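Local coordinates for protein Hia (Adhesin) (Haemophilus influenzae, PDB 3EMF) that probably mediates adhesion of the bacterium to host cells, as a binding domain of a trimeric autotransporter of the outer membrane, at residues K8-A11 and Y12-N16; S72-G75 and T76-E79; S102-N106 and G107-I111. One frame throughout, in Å; residues are numbered along the deposited sequence.

Contact 1: K8-A11 and Y12-N16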
ATOM      1  N   LYS A   8     -13.226  17.318  -1.073  1.00 41.50           N
ATOM      2  CA  LYS A   8     -14.318  16.832  -1.918  1.00 36.71           C
ATOM      3  C   LYS A   8     -14.042  15.473  -2.561  1.00 35.97           C
ATOM      4  O   LYS A   8     -14.824  15.009  -3.378  1.00 45.18           O
ATOM      5  CB  LYS A   8     -14.639  17.860  -3.013  1.00 36.83           C
ATOM      6  CG  LYS A   8     -15.574  18.987  -2.599  1.00 49.36           C
ATOM      7  CD  LYS A   8     -15.689  20.013  -3.731  1.00 63.85           C
ATOM      8  CE  LYS A   8     -16.788  21.040  -3.481  1.00 78.38           C
ATOM      9  NZ  LYS A   8     -17.068  21.880  -4.693  1.00 80.03           N
ATOM     10  N   LEU A   9     -12.938  14.831  -2.186  1.00 29.92           N
ATOM     11  CA  LEU A   9     -12.612  13.499  -2.697  1.00 22.52           C
ATOM     12  C   LEU A   9     -13.713  12.471  -2.460  1.00 29.19           C
ATOM     13  O   LEU A   9     -14.253  12.356  -1.352  1.00 29.79           O
ATOM     14  CB  LEU A   9     -11.317  12.969  -2.062  1.00 22.11           C
ATOM     15  CG  LEU A   9     -10.027  13.720  -2.385  1.00 22.37           C
ATOM     16  CD1 LEU A   9      -8.867  13.212  -1.496  1.00 23.20           C
ATOM     17  CD2 LEU A   9      -9.695  13.609  -3.881  1.00 27.64           C
ATOM     18  N   LYS A  10     -14.003  11.695  -3.498  1.00 28.89           N
ATOM     19  CA  LYS A  10     -14.991  10.621  -3.402  1.00 29.00           C
ATOM     20  C   LYS A  10     -14.276   9.284  -3.418  1.00 28.98           C
ATOM     21  O   LYS A  10     -13.074   9.209  -3.669  1.00 29.92           O
ATOM     22  CB  LYS A  10     -15.970  10.669  -4.575  1.00 34.32           C
ATOM     23  CG  LYS A  10     -16.566  12.040  -4.860  1.00 40.54           C
ATOM     24  CD  LYS A  10     -17.426  12.014  -6.123  1.00 57.79           C
ATOM     25  CE  LYS A  10     -17.941  13.407  -6.477  1.00 68.03           C
ATOM     26  NZ  LYS A  10     -18.828  13.963  -5.409  1.00 74.84           N
ATOM     27  N   ALA A  11     -15.033   8.233  -3.147  1.00 26.96           N
ATOM     28  CA  ALA A  11     -14.535   6.882  -3.259  1.00 29.03           C
ATOM     29  C   ALA A  11     -15.040   6.298  -4.564  1.00 29.19           C
ATOM     30  O   ALA A  11     -16.071   6.709  -5.088  1.00 27.31           O
ATOM     31  CB  ALA A  11     -15.037   6.053  -2.087  1.00 32.30           C
ATOM     32  N   TYR A  12     -14.321   5.326  -5.093  1.00 22.57           N
ATOM     33  CA  TYR A  12     -14.864   4.565  -6.190  1.00 26.28           C
ATOM     34  C   TYR A  12     -16.168   3.906  -5.736  1.00 24.98           C
ATOM     35  O   TYR A  12     -16.287   3.486  -4.578  1.00 25.92           O
ATOM     36  CB  TYR A  12     -13.880   3.513  -6.637  1.00 25.24           C
ATOM     37  CG  TYR A  12     -12.721   4.107  -7.381  1.00 28.41           C
ATOM     38  CD1 TYR A  12     -12.902   4.687  -8.625  1.00 20.10           C
ATOM     39  CD2 TYR A  12     -11.445   4.112  -6.828  1.00 32.84           C
ATOM     40  CE1 TYR A  12     -11.836   5.248  -9.310  1.00 33.79           C
ATOM     41  CE2 TYR A  12     -10.379   4.659  -7.504  1.00 31.84           C
ATOM     42  CZ  TYR A  12     -10.572   5.221  -8.740  1.00 35.01           C
ATOM     43  OH  TYR A  12      -9.495   5.769  -9.414  1.00 34.25           O
ATOM     44  N   GLY A  13     -17.137   3.845  -6.645  1.00 23.58           N
ATOM     45  CA  GLY A  13     -18.457   3.275  -6.360  1.00 22.26           C
ATOM     46  C   GLY A  13     -19.482   4.331  -6.014  1.00 35.64           C
ATOM     47  O   GLY A  13     -20.676   4.039  -5.958  1.00 37.22           O
ATOM     48  N   ASP A  14     -19.018   5.552  -5.761  1.00 29.12           N
ATOM     49  CA  ASP A  14     -19.916   6.647  -5.412  1.00 39.30           C
ATOM     50  C   ASP A  14     -20.828   6.908  -6.611  1.00 37.56           C
ATOM     51  O   ASP A  14     -20.370   6.907  -7.759  1.00 36.75           O
ATOM     52  CB  ASP A  14     -19.108   7.902  -5.053  1.00 42.75           C
ATOM     53  CG  ASP A  14     -19.962   9.010  -4.427  1.00 61.80           C
ATOM     54  OD1 ASP A  14     -20.994   9.404  -5.020  1.00 68.24           O
ATOM     55  OD2 ASP A  14     -19.582   9.509  -3.343  1.00 66.40           O
ATOM     56  N   ALA A  15     -22.104   7.161  -6.343  1.00 39.13           N
ATOM     57  CA  ALA A  15     -23.115   7.272  -7.399  1.00 44.90           C
ATOM     58  C   ALA A  15     -22.960   8.460  -8.345  1.00 50.24           C
ATOM     59  O   ALA A  15     -23.375   8.384  -9.501  1.00 53.70           O
ATOM     60  CB  ALA A  15     -24.516   7.275  -6.794  1.00 46.29           C
ATOM     61  N   ASN A  16     -22.408   9.571  -7.870  1.00 52.14           N
ATOM     62  CA  ASN A  16     -22.358  10.755  -8.739  1.00 63.51           C
ATOM     63  C   ASN A  16     -21.034  10.991  -9.473  1.00 55.33           C
ATOM     64  O   ASN A  16     -20.728  12.110  -9.879  1.00 53.88           O
ATOM     65  CB  ASN A  16     -22.850  12.022  -8.023  1.00 78.83           C
ATOM     66  CG  ASN A  16     -22.425  12.081  -6.573  1.00 86.62           C
ATOM     67  OD1 ASN A  16     -21.369  11.569  -6.196  1.00 86.06           O
ATOM     68  ND2 ASN A  16     -23.250  12.717  -5.746  1.00 88.01           N
TER
HETATM   69  O   HOH W   1     -20.460  12.394  -3.779  1.00 58.04           O

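Contact 2: S72-G75 and T76-E79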
ATOM      1  N   SER A  72      -6.443 -12.826  -7.433  1.00 34.22           N
ATOM      2  CA  SER A  72      -5.929 -14.131  -7.824  1.00 29.64           C
ATOM      3  C   SER A  72      -6.844 -14.682  -8.888  1.00 34.46           C
ATOM      4  O   SER A  72      -8.067 -14.519  -8.817  1.00 42.17           O
ATOM      5  CB  SER A  72      -5.903 -15.108  -6.643  1.00 37.04           C
ATOM      6  OG  SER A  72      -7.218 -15.377  -6.171  1.00 46.85           O
ATOM      7  N   LYS A  73      -6.251 -15.340  -9.868  1.00 41.22           N
ATOM      8  CA  LYS A  73      -7.001 -15.924 -10.967  1.00 51.08           C
ATOM      9  C   LYS A  73      -6.419 -17.298 -11.272  1.00 54.65           C
ATOM     10  O   LYS A  73      -5.239 -17.421 -11.597  1.00 50.50           O
ATOM     11  CB  LYS A  73      -6.902 -15.013 -12.190  1.00 52.09           C
ATOM     12  CG  LYS A  73      -7.412 -15.603 -13.481  1.00 57.67           C
ATOM     13  CD  LYS A  73      -7.159 -14.638 -14.628  1.00 63.02           C
ATOM     14  CE  LYS A  73      -7.503 -15.268 -15.966  1.00 75.41           C
ATOM     15  NZ  LYS A  73      -8.924 -15.707 -16.023  1.00 79.18           N
ATOM     16  N   ASN A  74      -7.233 -18.341 -11.145  1.00 49.27           N
ATOM     17  CA  ASN A  74      -6.745 -19.666 -11.478  1.00 54.11           C
ATOM     18  C   ASN A  74      -7.194 -20.077 -12.866  1.00 59.65           C
ATOM     19  O   ASN A  74      -8.395 -20.134 -13.148  1.00 59.51           O
ATOM     20  CB  ASN A  74      -7.181 -20.701 -10.450  1.00 55.29           C
ATOM     21  CG  ASN A  74      -6.348 -21.954 -10.518  1.00 66.91           C
ATOM     22  OD1 ASN A  74      -6.862 -23.061 -10.367  1.00 78.89           O
ATOM     23  ND2 ASN A  74      -5.050 -21.791 -10.766  1.00 66.49           N
ATOM     24  N   GLY A  75      -6.221 -20.342 -13.731  1.00 66.45           N
ATOM     25  CA  GLY A  75      -6.488 -20.727 -15.100  1.00 76.35           C
ATOM     26  C   GLY A  75      -7.468 -19.806 -15.799  1.00 78.89           C
ATOM     27  O   GLY A  75      -7.193 -18.620 -15.992  1.00 79.76           O
ATOM     28  N   THR A  76      -8.625 -20.357 -16.156  1.00 74.75           N
ATOM     29  CA  THR A  76      -9.605 -19.658 -16.975  1.00 77.69           C
ATOM     30  C   THR A  76     -10.635 -18.885 -16.151  1.00 74.63           C
ATOM     31  O   THR A  76     -11.255 -17.941 -16.647  1.00 72.99           O
ATOM     32  CB  THR A  76     -10.349 -20.655 -17.885  1.00 87.59           C
ATOM     33  OG1 THR A  76      -9.396 -21.379 -18.676  1.00 89.48           O
ATOM     34  CG2 THR A  76     -11.330 -19.933 -18.798  1.00 90.93           C
ATOM     35  N   ARG A  77     -10.817 -19.289 -14.899  1.00 69.76           N
ATOM     36  CA  ARG A  77     -11.824 -18.680 -14.033  1.00 69.71           C
ATOM     37  C   ARG A  77     -11.593 -17.184 -13.832  1.00 59.85           C
ATOM     38  O   ARG A  77     -10.496 -16.680 -14.068  1.00 66.69           O
ATOM     39  CB  ARG A  77     -11.872 -19.392 -12.679  1.00 79.39           C
ATOM     40  CG  ARG A  77     -12.237 -20.871 -12.760  1.00 91.27           C
ATOM     41  CD  ARG A  77     -11.019 -21.739 -13.027  1.00100.94           C
ATOM     42  NE  ARG A  77     -11.264 -23.142 -12.705  1.00109.72           N
ATOM     43  CZ  ARG A  77     -10.320 -24.075 -12.668  1.00113.89           C
ATOM     44  NH1 ARG A  77      -9.058 -23.758 -12.934  1.00112.64           N
ATOM     45  NH2 ARG A  77     -10.637 -25.328 -12.362  1.00116.12           N
ATOM     46  N   ASN A  78     -12.630 -16.477 -13.394  1.00 50.62           N
ATOM     47  CA  ASN A  78     -12.538 -15.029 -13.212  1.00 51.30           C
ATOM     48  C   ASN A  78     -11.822 -14.616 -11.929  1.00 47.45           C
ATOM     49  O   ASN A  78     -11.847 -15.340 -10.934  1.00 45.18           O
ATOM     50  CB  ASN A  78     -13.921 -14.384 -13.246  1.00 54.20           C
ATOM     51  CG  ASN A  78     -14.694 -14.706 -14.519  1.00 68.26           C
ATOM     52  OD1 ASN A  78     -14.140 -15.239 -15.485  1.00 81.07           O
ATOM     53  ND2 ASN A  78     -15.985 -14.383 -14.522  1.00 59.39           N
ATOM     54  N   GLU A  79     -11.210 -13.434 -11.959  1.00 43.94           N
ATOM     55  CA  GLU A  79     -10.442 -12.906 -10.830  1.00 44.40           C
ATOM     56  C   GLU A  79     -11.258 -12.787  -9.549  1.00 43.71           C
ATOM     57  O   GLU A  79     -12.372 -12.261  -9.561  1.00 53.75           O
ATOM     58  CB  GLU A  79      -9.919 -11.508 -11.162  1.00 46.39           C
ATOM     59  CG  GLU A  79      -9.153 -11.391 -12.460  1.00 61.97           C
ATOM     60  CD  GLU A  79      -8.838  -9.939 -12.802  1.00 68.60           C
ATOM     61  OE1 GLU A  79      -9.322  -9.048 -12.071  1.00 69.76           O
ATOM     62  OE2 GLU A  79      -8.120  -9.688 -13.796  1.00 68.19           O
TER

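Contact 3: S102-N106 and G107-I111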
ATOM      1  N   SER A 102      10.439 -16.265   2.749  1.00 35.63           N
ATOM      2  CA  SER A 102      10.686 -14.831   2.649  1.00 30.44           C
ATOM      3  C   SER A 102      11.926 -14.375   3.407  1.00 39.74           C
ATOM      4  O   SER A 102      12.382 -15.030   4.350  1.00 37.57           O
ATOM      5  CB  SER A 102       9.474 -14.006   3.097  1.00 35.99           C
ATOM      6  OG  SER A 102       9.105 -14.270   4.443  1.00 42.24           O
ATOM      7  N   THR A 103      12.452 -13.239   2.969  1.00 29.99           N
ATOM      8  CA  THR A 103      13.590 -12.589   3.590  1.00 44.30           C
ATOM      9  C   THR A 103      13.281 -11.101   3.570  1.00 39.01           C
ATOM     10  O   THR A 103      12.510 -10.654   2.735  1.00 33.43           O
ATOM     11  CB  THR A 103      14.878 -12.812   2.777  1.00 47.74           C
ATOM     12  OG1 THR A 103      14.758 -12.142   1.520  1.00 53.24           O
ATOM     13  CG2 THR A 103      15.120 -14.290   2.521  1.00 52.37           C
ATOM     14  N   SER A 104      13.876 -10.345   4.491  1.00 40.35           N
ATOM     15  CA  SER A 104      13.738  -8.891   4.523  1.00 48.53           C
ATOM     16  C   SER A 104      15.071  -8.220   4.858  1.00 53.36           C
ATOM     17  O   SER A 104      15.834  -8.719   5.680  1.00 55.84           O
ATOM     18  CB  SER A 104      12.672  -8.459   5.538  1.00 54.03           C
ATOM     19  OG  SER A 104      11.376  -8.507   4.970  1.00 65.88           O
ATOM     20  N   GLU A 105      15.340  -7.087   4.220  1.00 55.45           N
ATOM     21  CA  GLU A 105      16.554  -6.320   4.483  1.00 65.79           C
ATOM     22  C   GLU A 105      16.419  -4.901   3.945  1.00 56.24           C
ATOM     23  O   GLU A 105      16.291  -4.703   2.736  1.00 48.45           O
ATOM     24  CB  GLU A 105      17.772  -7.011   3.856  1.00 80.02           C
ATOM     25  CG  GLU A 105      19.034  -6.143   3.780  1.00 93.29           C
ATOM     26  CD  GLU A 105      19.186  -5.410   2.446  1.00100.35           C
ATOM     27  OE1 GLU A 105      18.410  -5.695   1.505  1.00102.74           O
ATOM     28  OE2 GLU A 105      20.093  -4.551   2.339  1.00 98.35           O
ATOM     29  N   ASN A 106      16.438  -3.920   4.845  1.00 58.00           N
ATOM     30  CA  ASN A 106      16.418  -2.510   4.452  1.00 66.42           C
ATOM     31  C   ASN A 106      15.278  -2.165   3.494  1.00 61.23           C
ATOM     32  O   ASN A 106      15.521  -1.676   2.389  1.00 67.38           O
ATOM     33  CB  ASN A 106      17.754  -2.101   3.813  1.00 74.95           C
ATOM     34  CG  ASN A 106      18.878  -1.951   4.831  1.00 88.03           C
ATOM     35  OD1 ASN A 106      20.049  -1.834   4.463  1.00 90.64           O
ATOM     36  ND2 ASN A 106      18.526  -1.950   6.113  1.00 93.25           N
ATOM     37  N   GLY A 107      14.042  -2.417   3.914  1.00 45.81           N
ATOM     38  CA  GLY A 107      12.884  -2.078   3.107  1.00 36.21           C
ATOM     39  C   GLY A 107      12.802  -2.877   1.821  1.00 33.55           C
ATOM     40  O   GLY A 107      11.964  -2.597   0.952  1.00 32.44           O
ATOM     41  N   LYS A 108      13.672  -3.877   1.692  1.00 23.86           N
ATOM     42  CA  LYS A 108      13.636  -4.751   0.528  1.00 26.75           C
ATOM     43  C   LYS A 108      13.184  -6.151   0.939  1.00 34.93           C
ATOM     44  O   LYS A 108      13.890  -6.853   1.658  1.00 36.60           O
ATOM     45  CB  LYS A 108      15.005  -4.753  -0.171  1.00 33.58           C
ATOM     46  CG  LYS A 108      15.122  -5.709  -1.345  1.00 47.74           C
ATOM     47  CD  LYS A 108      13.893  -5.654  -2.238  1.00 51.20           C
ATOM     48  CE  LYS A 108      14.040  -6.627  -3.398  1.00 59.90           C
ATOM     49  NZ  LYS A 108      15.431  -6.587  -3.947  1.00 57.71           N
ATOM     50  N   HIS A 109      11.988  -6.542   0.492  1.00 25.65           N
ATOM     51  CA  HIS A 109      11.365  -7.774   0.938  1.00 27.11           C
ATOM     52  C   HIS A 109      11.314  -8.746  -0.233  1.00 31.37           C
ATOM     53  O   HIS A 109      11.037  -8.349  -1.366  1.00 33.02           O
ATOM     54  CB  HIS A 109       9.951  -7.457   1.477  1.00 29.72           C
ATOM     55  CG  HIS A 109       9.928  -6.315   2.450  1.00 32.97           C
ATOM     56  ND1 HIS A 109       9.507  -5.046   2.104  1.00 28.59           N
ATOM     57  CD2 HIS A 109      10.315  -6.241   3.748  1.00 24.13           C
ATOM     58  CE1 HIS A 109       9.622  -4.244   3.151  1.00 31.40           C
ATOM     59  NE2 HIS A 109      10.104  -4.946   4.161  1.00 32.58           N
ATOM     60  N   THR A 110      11.601 -10.014   0.030  1.00 30.68           N
ATOM     61  CA  THR A 110      11.608 -11.016  -1.033  1.00 31.52           C
ATOM     62  C   THR A 110      10.743 -12.225  -0.707  1.00 35.01           C
ATOM     63  O   THR A 110      10.905 -12.855   0.335  1.00 34.49           O
ATOM     64  CB  THR A 110      13.038 -11.511  -1.318  1.00 34.43           C
ATOM     65  OG1 THR A 110      13.839 -10.399  -1.699  1.00 34.53           O
ATOM     66  CG2 THR A 110      13.047 -12.537  -2.450  1.00 42.75           C
ATOM     67  N   ILE A 111       9.814 -12.536  -1.600  1.00 32.82           N
ATOM     68  CA  ILE A 111       9.076 -13.774  -1.508  1.00 31.40           C
ATOM     69  C   ILE A 111       9.571 -14.730  -2.582  1.00 27.16           C
ATOM     70  O   ILE A 111       9.623 -14.384  -3.759  1.00 29.63           O
ATOM     71  CB  ILE A 111       7.563 -13.563  -1.678  1.00 32.89           C
ATOM     72  CG1 ILE A 111       7.065 -12.448  -0.761  1.00 30.30           C
ATOM     73  CG2 ILE A 111       6.849 -14.864  -1.386  1.00 30.91           C
ATOM     74  CD1 ILE A 111       7.004 -12.847   0.703  1.00 36.12           C
TER
HETATM   75  O   HOH W   2      15.126  -9.083   0.605  1.00 44.54           O

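Contact 1: K8-A11 and Y12-N16
A type II beta turn from Ala11 to Asp14, continued by an Asx turn, bends the chain sharply between Lys10 and Asn16. The turn is closed by one backbone bond: Asp14 N donates to Ala11 O at 3.2 Å with an N-H...O angle of 153°, although the donor stands above the carbonyl plane. Asp14 CB also rests on the same oxygen, 3.3 Å from Ala11 O. The type follows from the backbone angles of Tyr12 and Gly13; Gly13 has a positive phi and a psi near zero, where a beta carbon would be jammed against the preceding carbonyl oxygen.

Asp14 then starts the second turn. Its carboxylate swings anti to the backbone N (chi1 -169°), and OD1 receives the amide N of Asn16 on its anti lone pair at 3.2 Å, almost straight at 171°. The other oxygen, Asp14 OD2, faces Lys10 CB at 4.0 Å. Lys10 NZ and Asp14 OD2 are 5.0 Å apart, too far for a direct salt bridge, and a water joins them, accepting from Lys10 NZ at 2.8 Å and donating to Asp14 OD2 at 3.0 Å.

The Tyr12 side chain points away from 8-11 and touches Lys29 and Gln30 of helix 24-30 and Ala87 of the second subunit. Gln30 also bonds Gly13 N and Asp14 O, fastening to the helix a type II turn running into an Asx turn.

Contact 2: S72-G75 and T76-E79
Ser72 meets Glu79 through the backbone: Glu79 CA approaches Ser72 O at 3.5 Å, a CA-H...O contact with 144° at the hydrogen. The hydroxyl of Ser72 belongs to the trimer interface, where it bonds Ser102 OG of the second subunit.

Lys73 spans the bend with its side chain. CG lies anti to the backbone N (chi1 169°), the chain runs on extended, and a final bend at chi4 turns the ammonium group in over the turn. There Lys73 NZ reaches Arg77 O at 2.7 Å, coming from above the carbonyl plane. Two weak bonds accompany it, from Lys73 NZ to Thr76 O at 3.3 Å and to Gly75 O at 3.4 Å, so three successive carbonyls face one ammonium group. The aliphatic part takes part as well, with Lys73 CG 3.3 Å from Arg77 O.

Asn74 opens a type II' turn that ends at Arg77, closed by a weak bond from Arg77 N to Asn74 O at 3.1 Å. Arg77 bends at chi2 and lies side by side with Asn74, pointing the same way; guanidinium and amide planes differ by only 8°. Asn74 OD1 and Arg77 NH1 are 3.4 Å apart at an angle too poor for a hydrogen bond.

Gly75 takes the second turn position with positive phi, which favours glycine.

With the backbone bond of the turn weak, the lysine supplies the shortest polar link across it, and its positive charge is probably offset in part by the carbonyl dipoles it collects.

Contact 3: S102-N106 and G107-I111
Thr103 and Thr110, with Glu105 and Lys108, form the hydrogen-bonded pairs of a tight antiparallel hairpin, its strand axes 4.8 Å apart and 171° from one another in direction. Four backbone bonds hold it. The straightest runs from Thr110 N to Thr103 O at 2.9 Å with an N-H...O angle of 170°; its return, Thr103 N to Thr110 O, lies in the carbonyl plane. Nearer the bend, Glu105 N donates to Lys108 O, and Lys108 N closes the type I' turn on Glu105 O at 2.9 Å. Asn106 and Gly107 both have positive phi within that turn.

CA-H...O contacts run from residues of the non-hydrogen-bonded pairs to carbonyls of the hydrogen-bonded ones, as from Ser104 CA to Lys108 O at 3.5 Å.

Among the side chains, Thr103 and Thr110 stand side by side on one face, and Thr103 OG1 touches Thr110 CB at 3.4 Å. A water beside the pair touches both hydroxyls, 3.2 Å from Thr103 OG1 and 2.9 Å from Thr110 OG1, and donates to Lys108 O. On the other face Ile111 CD1 packs against Ser102 CB at 3.6 Å.

The hairpin joins strands 99-105 and 108-114, and residues 108-111 pair in parallel with a strand of the third subunit, carrying the sheet across the interface; Ile111 packs on Phe92 of that subunit.

How the contacts relate
From the N terminus, contact 1 turns the chain within the loop before helix 24-30. Contact 2 closes the bend between strands 67-74 and 80-85, and contact 3 closes that between strands 99-105 and 108-114. The three follow in series, none enclosing or crossing another. Contact 1 belongs to the HiaBD2 N-terminal region, contacts 2 and 3 to the Trp ring domain. Within one chain none touches another: the centres of contacts 1 and 3 lie 36 Å apart, on opposite sides of the chain's centre. Across the trimer, contact 2 of one chain meets contact 3 of another at Ser72 and Ser102, and both contacts also lie on sheets that run on into neighbouring subunits.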